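Local atomic coordinates of Myo-inositol 2-dehydrogenase (Thermotoga maritima, PDB entry 3EZY), a protein that catalyses the NAD(+)-dependent oxidation of myo-inositol to scyllo-inosose, probably as a step in myo-inositol degradation. Residues F122-D127 and E279-S284; R153-P158 and Y235-R240; G167-D172 and A207-T212. One frame throughout, in Å; residues are numbered along the deposited sequence.

Contact 1 of 3, residues F122-D127 and E279-S284; sequences FNRRFD and ERYRDS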
loop_
_atom_site.group_PDB
_atom_site.type_symbol
_atom_site.label_atom_id
_atom_site.label_comp_id
_atom_site.label_asym_id
_atom_site.label_seq_id
_atom_site.Cartn_x
_atom_site.Cartn_y
_atom_site.Cartn_z
ATOM N N PHE A 122 -28.681 11.294 -5.257
ATOM C CA PHE A 122 -27.654 10.565 -4.469
ATOM C C PHE A 122 -26.386 10.407 -5.308
ATOM O O PHE A 122 -26.193 9.402 -5.982
ATOM C CB PHE A 122 -28.197 9.236 -3.962
ATOM C CG PHE A 122 -29.177 9.403 -2.827
ATOM C CD1 PHE A 122 -28.881 10.254 -1.755
ATOM C CD2 PHE A 122 -30.368 8.707 -2.814
ATOM C CE1 PHE A 122 -29.763 10.396 -0.704
ATOM C CE2 PHE A 122 -31.244 8.801 -1.748
ATOM C CZ PHE A 122 -30.969 9.681 -0.704
ATOM N N ASN A 123 -25.571 11.455 -5.338
ATOM C CA ASN A 123 -24.418 11.482 -6.236
ATOM C C ASN A 123 -23.350 10.423 -5.952
ATOM O O ASN A 123 -22.620 10.037 -6.840
ATOM C CB ASN A 123 -23.744 12.877 -6.228
ATOM C CG ASN A 123 -23.209 13.253 -4.851
ATOM O OD1 ASN A 123 -23.986 13.427 -3.912
ATOM N ND2 ASN A 123 -21.882 13.375 -4.718
ATOM N N ARG A 124 -23.217 9.968 -4.718
ATOM C CA ARG A 124 -22.146 9.004 -4.437
ATOM C C ARG A 124 -22.367 7.666 -5.143
ATOM O O ARG A 124 -21.425 6.890 -5.239
ATOM C CB ARG A 124 -21.929 8.784 -2.923
ATOM C CG ARG A 124 -21.777 10.106 -2.144
ATOM C CD ARG A 124 -21.365 9.920 -0.684
ATOM N NE ARG A 124 -21.409 11.228 0.019
ATOM C CZ ARG A 124 -21.492 11.362 1.346
ATOM N NH1 ARG A 124 -21.498 10.273 2.121
ATOM N NH2 ARG A 124 -21.550 12.577 1.906
ATOM N N ARG A 125 -23.585 7.364 -5.614
ATOM C CA ARG A 125 -23.716 6.125 -6.431
ATOM C C ARG A 125 -22.882 6.228 -7.686
ATOM O O ARG A 125 -22.685 5.219 -8.341
ATOM C CB ARG A 125 -25.132 5.856 -6.906
ATOM C CG ARG A 125 -26.119 5.608 -5.776
ATOM C CD ARG A 125 -27.382 4.994 -6.325
ATOM N NE ARG A 125 -28.393 4.785 -5.289
ATOM C CZ ARG A 125 -29.459 4.019 -5.480
ATOM N NH1 ARG A 125 -29.638 3.487 -6.668
ATOM N NH2 ARG A 125 -30.356 3.817 -4.502
ATOM N N PHE A 126 -22.448 7.456 -8.058
ATOM C CA PHE A 126 -21.765 7.633 -9.319
ATOM C C PHE A 126 -20.305 7.932 -9.120
ATOM O O PHE A 126 -19.651 8.312 -10.081
ATOM C CB PHE A 126 -22.449 8.739 -10.181
ATOM C CG PHE A 126 -23.923 8.455 -10.446
ATOM C CD1 PHE A 126 -24.302 7.673 -11.529
ATOM C CD2 PHE A 126 -24.907 8.898 -9.553
ATOM C CE1 PHE A 126 -25.648 7.370 -11.765
ATOM C CE2 PHE A 126 -26.263 8.611 -9.780
ATOM C CZ PHE A 126 -26.628 7.842 -10.898
ATOM N N ASP A 127 -19.822 7.862 -7.875
ATOM C CA ASP A 127 -18.375 7.849 -7.556
ATOM C C ASP A 127 -17.714 6.633 -8.234
ATOM O O ASP A 127 -18.172 5.493 -8.092
ATOM C CB ASP A 127 -18.217 7.791 -6.010
ATOM C CG ASP A 127 -16.757 7.659 -5.545
ATOM O OD1 ASP A 127 -16.129 6.597 -5.781
ATOM O OD2 ASP A 127 -16.238 8.597 -4.893
ATOM N N GLU A 279 -12.867 19.092 -5.395
ATOM C CA GLU A 279 -11.925 18.066 -5.846
ATOM C C GLU A 279 -12.457 16.693 -5.466
ATOM O O GLU A 279 -12.267 15.734 -6.185
ATOM C CB GLU A 279 -10.526 18.272 -5.248
ATOM C CG GLU A 279 -10.470 18.041 -3.750
ATOM C CD GLU A 279 -9.050 18.244 -3.160
ATOM O OE1 GLU A 279 -8.090 18.391 -3.935
ATOM O OE2 GLU A 279 -8.888 18.293 -1.930
ATOM N N ARG A 280 -13.148 16.605 -4.339
ATOM C CA ARG A 280 -13.750 15.323 -3.919
ATOM C C ARG A 280 -14.918 14.870 -4.819
ATOM O O ARG A 280 -15.003 13.689 -5.219
ATOM C CB ARG A 280 -14.206 15.373 -2.441
ATOM C CG ARG A 280 -15.051 14.151 -1.997
ATOM C CD ARG A 280 -14.153 12.902 -1.957
ATOM N NE ARG A 280 -14.857 11.663 -1.627
ATOM C CZ ARG A 280 -15.612 10.956 -2.477
ATOM N NH1 ARG A 280 -15.823 11.390 -3.722
ATOM N NH2 ARG A 280 -16.204 9.827 -2.074
ATOM N N TYR A 281 -15.831 15.792 -5.113
ATOM C CA TYR A 281 -17.152 15.383 -5.600
ATOM C C TYR A 281 -17.465 15.676 -7.053
ATOM O O TYR A 281 -18.492 15.215 -7.594
ATOM C CB TYR A 281 -18.249 16.038 -4.741
ATOM C CG TYR A 281 -18.446 15.446 -3.337
ATOM C CD1 TYR A 281 -18.360 16.251 -2.223
ATOM C CD2 TYR A 281 -18.750 14.085 -3.151
ATOM C CE1 TYR A 281 -18.582 15.751 -0.952
ATOM C CE2 TYR A 281 -18.964 13.557 -1.898
ATOM C CZ TYR A 281 -18.891 14.407 -0.797
ATOM O OH TYR A 281 -19.085 13.916 0.462
ATOM N N ARG A 282 -16.631 16.485 -7.685
ATOM C CA ARG A 282 -16.987 16.992 -9.009
ATOM C C ARG A 282 -17.268 15.904 -10.046
ATOM O O ARG A 282 -18.242 16.010 -10.826
ATOM C CB ARG A 282 -15.884 17.939 -9.516
ATOM C CG ARG A 282 -15.846 18.121 -11.025
ATOM C CD ARG A 282 -16.785 19.193 -11.500
ATOM N NE ARG A 282 -16.292 20.555 -11.251
ATOM C CZ ARG A 282 -17.023 21.669 -11.428
ATOM N NH1 ARG A 282 -18.286 21.596 -11.854
ATOM N NH2 ARG A 282 -16.498 22.866 -11.175
ATOM N N ASP A 283 -16.434 14.862 -10.083
ATOM C CA ASP A 283 -16.643 13.804 -11.071
ATOM C C ASP A 283 -17.918 13.008 -10.820
ATOM O O ASP A 283 -18.579 12.605 -11.773
ATOM C CB ASP A 283 -15.472 12.822 -11.150
ATOM C CG ASP A 283 -15.683 11.773 -12.231
ATOM O OD1 ASP A 283 -15.944 12.165 -13.408
ATOM O OD2 ASP A 283 -15.622 10.545 -11.912
ATOM N N SER A 284 -18.265 12.773 -9.552
ATOM C CA SER A 284 -19.520 12.041 -9.239
ATOM C C SER A 284 -20.737 12.880 -9.641
ATOM O O SER A 284 -21.712 12.364 -10.154
ATOM C CB SER A 284 -19.604 11.660 -7.747
ATOM O OG SER A 284 -19.822 12.786 -6.914
#
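D127 and S284 bring their backbones to 4.7 Å, CA to CA, where the 3-10 turn 123-126 leans on helix 277-298. The turn follows strand 118-121, an edge strand of the parallel Rossmann sheet, and D127 is the N-cap of the next helix, 128-138. S284 suits the closest point because its side chain is small and polar: CB fits against N123 O (3.5 Å), while OG, turned between its own N and C (chi1 71°), serves two partners. It donates to Y281 O at 2.9 Å, where the helix is kinked and N of D283 and of S284 has no bond to the turn before. It also accepts N123 ND2 at 3.1 Å, an almost straight bond (170°) in the amide plane, which fixes the flip of the buried amide. D127 divides its carboxylate: OD1 caps F130 N, and OD2 forms a salt bridge with R280, whose NH1 and NH2 both give weak, bent bonds. R280 CG lies over the centre of the Y281 ring, and the bend at chi2 turns the chain so that a face of the guanidinium meets Y281 CE2. R124 brings its guanidinium beside the same tyrosine, the planes 14° apart. Y281 OH has its hydrogen bond with Q239 NE2. F126 also touches E288 and T291 of this helix, and its CB rests 3.7 Å from S284 O.

Contact 2 of 3, residues R153-P158 and Y235-R240; sequences RDPAPP and YGYDQR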
loop_
_atom_site.group_PDB
_atom_site.type_symbol
_atom_site.label_atom_id
_atom_site.label_comp_id
_atom_site.label_asym_id
_atom_site.label_seq_id
_atom_site.Cartn_x
_atom_site.Cartn_y
_atom_site.Cartn_z
ATOM N N ARG A 153 -16.877 10.326 6.984
ATOM C CA ARG A 153 -16.497 11.466 7.817
ATOM C C ARG A 153 -16.168 12.659 6.899
ATOM O O ARG A 153 -15.521 12.488 5.838
ATOM C CB ARG A 153 -15.280 11.112 8.704
ATOM C CG ARG A 153 -15.335 9.737 9.339
ATOM C CD ARG A 153 -14.110 9.424 10.230
ATOM N NE ARG A 153 -14.351 8.189 10.980
ATOM C CZ ARG A 153 -13.481 7.207 11.147
ATOM N NH1 ARG A 153 -12.222 7.290 10.660
ATOM N NH2 ARG A 153 -13.879 6.130 11.819
ATOM N N ASP A 154 -16.611 13.849 7.313
ATOM C CA ASP A 154 -16.364 15.129 6.609
ATOM C C ASP A 154 -15.205 15.857 7.288
ATOM O O ASP A 154 -14.946 15.619 8.467
ATOM C CB ASP A 154 -17.594 16.054 6.667
ATOM C CG ASP A 154 -18.741 15.599 5.774
ATOM O OD1 ASP A 154 -18.532 14.832 4.798
ATOM O OD2 ASP A 154 -19.891 15.999 6.062
ATOM N N PRO A 155 -14.490 16.722 6.545
ATOM C CA PRO A 155 -13.409 17.489 7.196
ATOM C C PRO A 155 -13.928 18.504 8.223
ATOM O O PRO A 155 -13.234 18.765 9.218
ATOM C CB PRO A 155 -12.702 18.222 6.038
ATOM C CG PRO A 155 -13.509 17.914 4.789
ATOM C CD PRO A 155 -14.347 16.695 5.075
ATOM N N ALA A 156 -15.134 19.038 8.024
ATOM C CA ALA A 156 -15.681 20.028 8.964
ATOM C C ALA A 156 -17.192 19.955 9.045
ATOM O O ALA A 156 -17.830 19.565 8.073
ATOM C CB ALA A 156 -15.249 21.459 8.537
ATOM N N PRO A 157 -17.773 20.339 10.203
ATOM C CA PRO A 157 -19.228 20.457 10.300
ATOM C C PRO A 157 -19.751 21.644 9.474
ATOM O O PRO A 157 -18.991 22.599 9.240
ATOM C CB PRO A 157 -19.485 20.687 11.801
ATOM C CG PRO A 157 -18.113 20.588 12.511
ATOM C CD PRO A 157 -17.060 20.676 11.455
ATOM N N PRO A 158 -21.032 21.599 9.041
ATOM C CA PRO A 158 -21.665 22.796 8.450
ATOM C C PRO A 158 -21.926 23.861 9.533
ATOM O O PRO A 158 -21.681 23.604 10.716
ATOM C CB PRO A 158 -22.988 22.288 7.910
ATOM C CG PRO A 158 -23.230 20.968 8.511
ATOM C CD PRO A 158 -21.942 20.437 9.086
ATOM N N TYR A 235 -7.997 15.005 8.731
ATOM C CA TYR A 235 -7.200 14.608 7.585
ATOM C C TYR A 235 -7.925 14.716 6.258
ATOM O O TYR A 235 -7.333 14.395 5.217
ATOM C CB TYR A 235 -6.596 13.194 7.766
ATOM C CG TYR A 235 -7.609 12.124 8.175
ATOM C CD1 TYR A 235 -8.218 11.328 7.221
ATOM C CD2 TYR A 235 -7.939 11.912 9.519
ATOM C CE1 TYR A 235 -9.145 10.319 7.576
ATOM C CE2 TYR A 235 -8.882 10.938 9.887
ATOM C CZ TYR A 235 -9.470 10.138 8.907
ATOM O OH TYR A 235 -10.393 9.164 9.289
ATOM N N GLY A 236 -9.186 15.163 6.287
ATOM C CA GLY A 236 -9.977 15.354 5.078
ATOM C C GLY A 236 -11.101 14.335 4.977
ATOM O O GLY A 236 -11.426 13.647 5.971
ATOM N N TYR A 237 -11.740 14.231 3.818
ATOM C CA TYR A 237 -12.803 13.229 3.685
ATOM C C TYR A 237 -12.294 11.840 4.000
ATOM O O TYR A 237 -11.173 11.482 3.631
ATOM C CB TYR A 237 -13.355 13.223 2.285
ATOM C CG TYR A 237 -14.125 14.476 1.975
ATOM C CD1 TYR A 237 -15.472 14.591 2.341
ATOM C CD2 TYR A 237 -13.518 15.547 1.350
ATOM C CE1 TYR A 237 -16.199 15.791 2.063
ATOM C CE2 TYR A 237 -14.262 16.734 1.032
ATOM C CZ TYR A 237 -15.583 16.836 1.422
ATOM O OH TYR A 237 -16.316 17.987 1.147
ATOM N N ASP A 238 -13.123 11.053 4.678
ATOM C CA ASP A 238 -12.863 9.644 4.862
ATOM C C ASP A 238 -14.153 8.949 4.548
ATOM O O ASP A 238 -15.058 8.929 5.390
ATOM C CB ASP A 238 -12.482 9.335 6.310
ATOM C CG ASP A 238 -11.871 7.952 6.463
ATOM O OD1 ASP A 238 -12.093 7.087 5.589
ATOM O OD2 ASP A 238 -11.177 7.718 7.470
ATOM N N GLN A 239 -14.233 8.359 3.361
ATOM C CA GLN A 239 -15.407 7.668 2.958
ATOM C C GLN A 239 -15.015 6.300 2.391
ATOM O O GLN A 239 -14.583 6.193 1.237
ATOM C CB GLN A 239 -16.133 8.497 1.903
ATOM C CG GLN A 239 -16.650 9.802 2.491
ATOM C CD GLN A 239 -17.214 10.735 1.460
ATOM O OE1 GLN A 239 -16.969 10.586 0.277
ATOM N NE2 GLN A 239 -18.005 11.678 1.900
ATOM N N ARG A 240 -15.076 5.272 3.235
ATOM C CA ARG A 240 -14.670 3.957 2.805
ATOM C C ARG A 240 -15.841 3.036 2.794
ATOM O O ARG A 240 -16.758 3.193 3.569
ATOM C CB ARG A 240 -13.586 3.387 3.730
ATOM C CG ARG A 240 -12.199 4.030 3.501
ATOM C CD ARG A 240 -11.246 3.586 4.567
ATOM N NE ARG A 240 -11.452 4.378 5.772
ATOM C CZ ARG A 240 -11.401 3.913 7.018
ATOM N NH1 ARG A 240 -11.227 2.634 7.234
ATOM N NH2 ARG A 240 -11.568 4.726 8.065
HETATM O O HOH W 1 -18.387 12.046 4.365
#
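A salt-bridge network of R153, D238 and R240 lies at a subunit interface, built on one antiparallel hydrogen-bonded pair. The backbones of R153 and D238 exchange two bonds, R153 N to D238 O at 2.8 Å and D238 N to R153 O at 3.0 Å, so both side chains emerge on one face, side by side. R153 keeps its chain extended from CG to NE, which carries NH1 to Y235 OH (3.0 Å), the hydroxyl in the guanidinium plane and the ring almost perpendicular to it. That hydroxyl lies too near D238 OD2 for the distance to be trusted, and R153 NH1 makes a looser salt bridge to OD2 at 3.4 Å. R240, bent at chi3 (-81°), grips D238 side-on, NE on the syn lone pair of OD1 at 2.8 Å and NH2 toward OD2. OD2 is thus shared by two arginines, and R153 NH1 comes within 3.7 Å of R240 NH2, a repulsion that D228, paired with R153, and E242 of the second subunit, paired with both arginines, probably offset; R249 of that subunit also pairs with D238. Here strands 145-153 and 238-245 of the mixed sheet of the Gfo/Idh/MocA C-terminal domain give way to loops. G236, at phi 110°, makes a turn a side chain would obstruct. P155 lays CD over the Y237 ring, 3.6 Å from its centroid, a CH-pi contact that suits proline, whose CD, next to the ring nitrogen, offers polarised C-H groups. D154 OD1 accepts from a water (2.8 Å) whose approach to Q239 NE2 is suspiciously short; NE2 itself bonds Y281 OH.

Contact 3 of 3, residues G167-D172 and A207-T212; sequences GGIFLD and AGDVDT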
loop_
_atom_site.group_PDB
_atom_site.type_symbol
_atom_site.label_atom_id
_atom_site.label_comp_id
_atom_site.label_asym_id
_atom_site.label_seq_id
_atom_site.Cartn_x
_atom_site.Cartn_y
_atom_site.Cartn_z
ATOM N N GLY A 167 -32.458 18.467 10.420
ATOM C CA GLY A 167 -33.074 17.203 10.833
ATOM C C GLY A 167 -32.135 16.300 11.629
ATOM O O GLY A 167 -32.517 15.203 12.047
ATOM N N GLY A 168 -30.895 16.756 11.819
ATOM C CA GLY A 168 -29.897 16.045 12.594
ATOM C C GLY A 168 -29.067 15.076 11.754
ATOM O O GLY A 168 -29.378 14.826 10.607
ATOM N N ILE A 169 -28.072 14.457 12.382
ATOM C CA ILE A 169 -27.019 13.777 11.648
ATOM C C ILE A 169 -27.582 12.638 10.798
ATOM O O ILE A 169 -27.095 12.388 9.691
ATOM C CB ILE A 169 -25.885 13.273 12.581
ATOM C CG1 ILE A 169 -24.572 13.078 11.785
ATOM C CG2 ILE A 169 -26.302 11.962 13.256
ATOM C CD1 ILE A 169 -23.397 12.732 12.679
ATOM N N PHE A 170 -28.661 12.004 11.244
ATOM C CA PHE A 170 -29.174 10.841 10.500
ATOM C C PHE A 170 -29.937 11.203 9.237
ATOM O O PHE A 170 -30.055 10.373 8.315
ATOM C CB PHE A 170 -30.029 9.944 11.404
ATOM C CG PHE A 170 -29.298 9.469 12.631
ATOM C CD1 PHE A 170 -28.171 8.646 12.508
ATOM C CD2 PHE A 170 -29.690 9.870 13.903
ATOM C CE1 PHE A 170 -27.463 8.217 13.637
ATOM C CE2 PHE A 170 -28.984 9.441 15.033
ATOM C CZ PHE A 170 -27.847 8.625 14.889
ATOM N N LEU A 171 -30.466 12.432 9.178
ATOM C CA LEU A 171 -31.267 12.865 8.031
ATOM C C LEU A 171 -30.436 13.685 7.058
ATOM O O LEU A 171 -30.725 13.724 5.861
ATOM C CB LEU A 171 -32.512 13.661 8.478
ATOM C CG LEU A 171 -33.782 12.883 8.909
ATOM C CD1 LEU A 171 -33.477 11.827 9.872
ATOM C CD2 LEU A 171 -34.857 13.784 9.495
ATOM N N ASP A 172 -29.372 14.278 7.568
ATOM C CA ASP A 172 -28.525 15.166 6.775
ATOM C C ASP A 172 -27.203 14.534 6.276
ATOM O O ASP A 172 -26.690 14.917 5.219
ATOM C CB ASP A 172 -28.207 16.452 7.588
ATOM C CG ASP A 172 -27.421 17.463 6.777
ATOM O OD1 ASP A 172 -27.966 17.939 5.754
ATOM O OD2 ASP A 172 -26.271 17.800 7.174
ATOM N N ALA A 207 -27.724 22.295 20.270
ATOM C CA ALA A 207 -28.759 22.336 19.255
ATOM C C ALA A 207 -29.570 21.049 19.163
ATOM O O ALA A 207 -30.415 20.927 18.274
ATOM C CB ALA A 207 -28.153 22.693 17.897
ATOM N N GLY A 208 -29.324 20.088 20.059
ATOM C CA GLY A 208 -30.060 18.807 20.063
ATOM C C GLY A 208 -29.576 17.702 19.112
ATOM O O GLY A 208 -30.247 16.689 18.928
ATOM N N ASP A 209 -28.410 17.883 18.499
ATOM C CA ASP A 209 -27.919 16.938 17.480
ATOM C C ASP A 209 -26.680 16.221 18.046
ATOM O O ASP A 209 -26.250 16.519 19.157
ATOM C CB ASP A 209 -27.568 17.740 16.220
ATOM C CG ASP A 209 -27.347 16.871 14.971
ATOM O OD1 ASP A 209 -27.606 15.623 14.966
ATOM O OD2 ASP A 209 -26.890 17.479 13.967
ATOM N N VAL A 210 -26.081 15.306 17.270
ATOM C CA VAL A 210 -24.846 14.666 17.677
ATOM C C VAL A 210 -23.867 14.921 16.542
ATOM O O VAL A 210 -24.294 15.286 15.446
ATOM C CB VAL A 210 -25.038 13.139 17.938
ATOM C CG1 VAL A 210 -25.949 12.909 19.157
ATOM C CG2 VAL A 210 -25.623 12.449 16.696
ATOM N N ASP A 211 -22.577 14.753 16.790
ATOM C CA ASP A 211 -21.578 14.976 15.726
ATOM C C ASP A 211 -20.785 13.721 15.330
ATOM O O ASP A 211 -19.924 13.786 14.438
ATOM C CB ASP A 211 -20.604 16.106 16.103
ATOM C CG ASP A 211 -19.943 15.896 17.440
ATOM O OD1 ASP A 211 -19.590 14.750 17.778
ATOM O OD2 ASP A 211 -19.738 16.907 18.159
ATOM N N THR A 212 -21.040 12.626 16.035
ATOM C CA THR A 212 -20.328 11.339 15.862
ATOM C C THR A 212 -21.407 10.278 16.047
ATOM O O THR A 212 -22.173 10.371 16.993
ATOM C CB THR A 212 -19.292 11.143 16.997
ATOM O OG1 THR A 212 -18.449 12.299 17.074
ATOM C CG2 THR A 212 -18.422 9.895 16.758
#
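G168 meets D209 with its bare CA, 3.3 Å from D209 OD1; a side chain here would press on that oxygen, and the positive phi (90°) is itself best borne by glycine. G168 is the N-cap of the short helix 169-172, its O accepting L171 N at 3.0 Å and D172 N at 3.1 Å. Next comes I169, whose N is one of those at the start of a helix with no carbonyl of a preceding turn to bind. D209 OD1 supplies the acceptor at 2.9 Å, met on its syn side and 20° out of the carboxylate plane. With CG anti to the backbone N (chi1 -167°), D209 reaches across to the helix start, and its negative charge would suit the positive end of the helix dipole. The same OD1 takes a weak bond from V210 N, so one oxygen ties both backbones. This joins two pieces of the C-terminal domain: the 169-172 helix, and the connection from helix 202-206 to strand 212-219, which starts with a Schellman motif at G208 and ends in a classic beta bulge where D211 and T212 face S197. The I169 side chain is the apolar half of the contact. Its CG2 touches V210 CG2 at 3.5 Å, the two branched chains crossing at about a right angle, and CD1 lies 3.9 Å from D211 C. F170 carries I169 CG2 above its ring centre and packs onward against helix 306-325. D172 ends the helix, its carboxylate bound by K95, of the family's Glu-Lys-Pro sequence, R231 and Y162.

The three contacts are nested along the chain, contact 3 inside the loop closed by contact 2, and both inside that closed by contact 1. Contact 1 joins the end of the Rossmann sheet to helix 277-298, which follows strands 238-245 and 248-252 of the large mixed sheet. Contact 2 lies at the end of strands 145-153 and 238-245 of that sheet, its centre about 14 Å from that of contact 1, and the two touch through Q239 and Y237 on one side and Y281 and R280 on the other. Contact 3 belongs to the same C-terminal domain, about 15 Å from contact 2 and 23 Å from contact 1, centre to centre, touching neither. Together they run from the nucleotide-binding fold to the domain whose sheet meets another subunit.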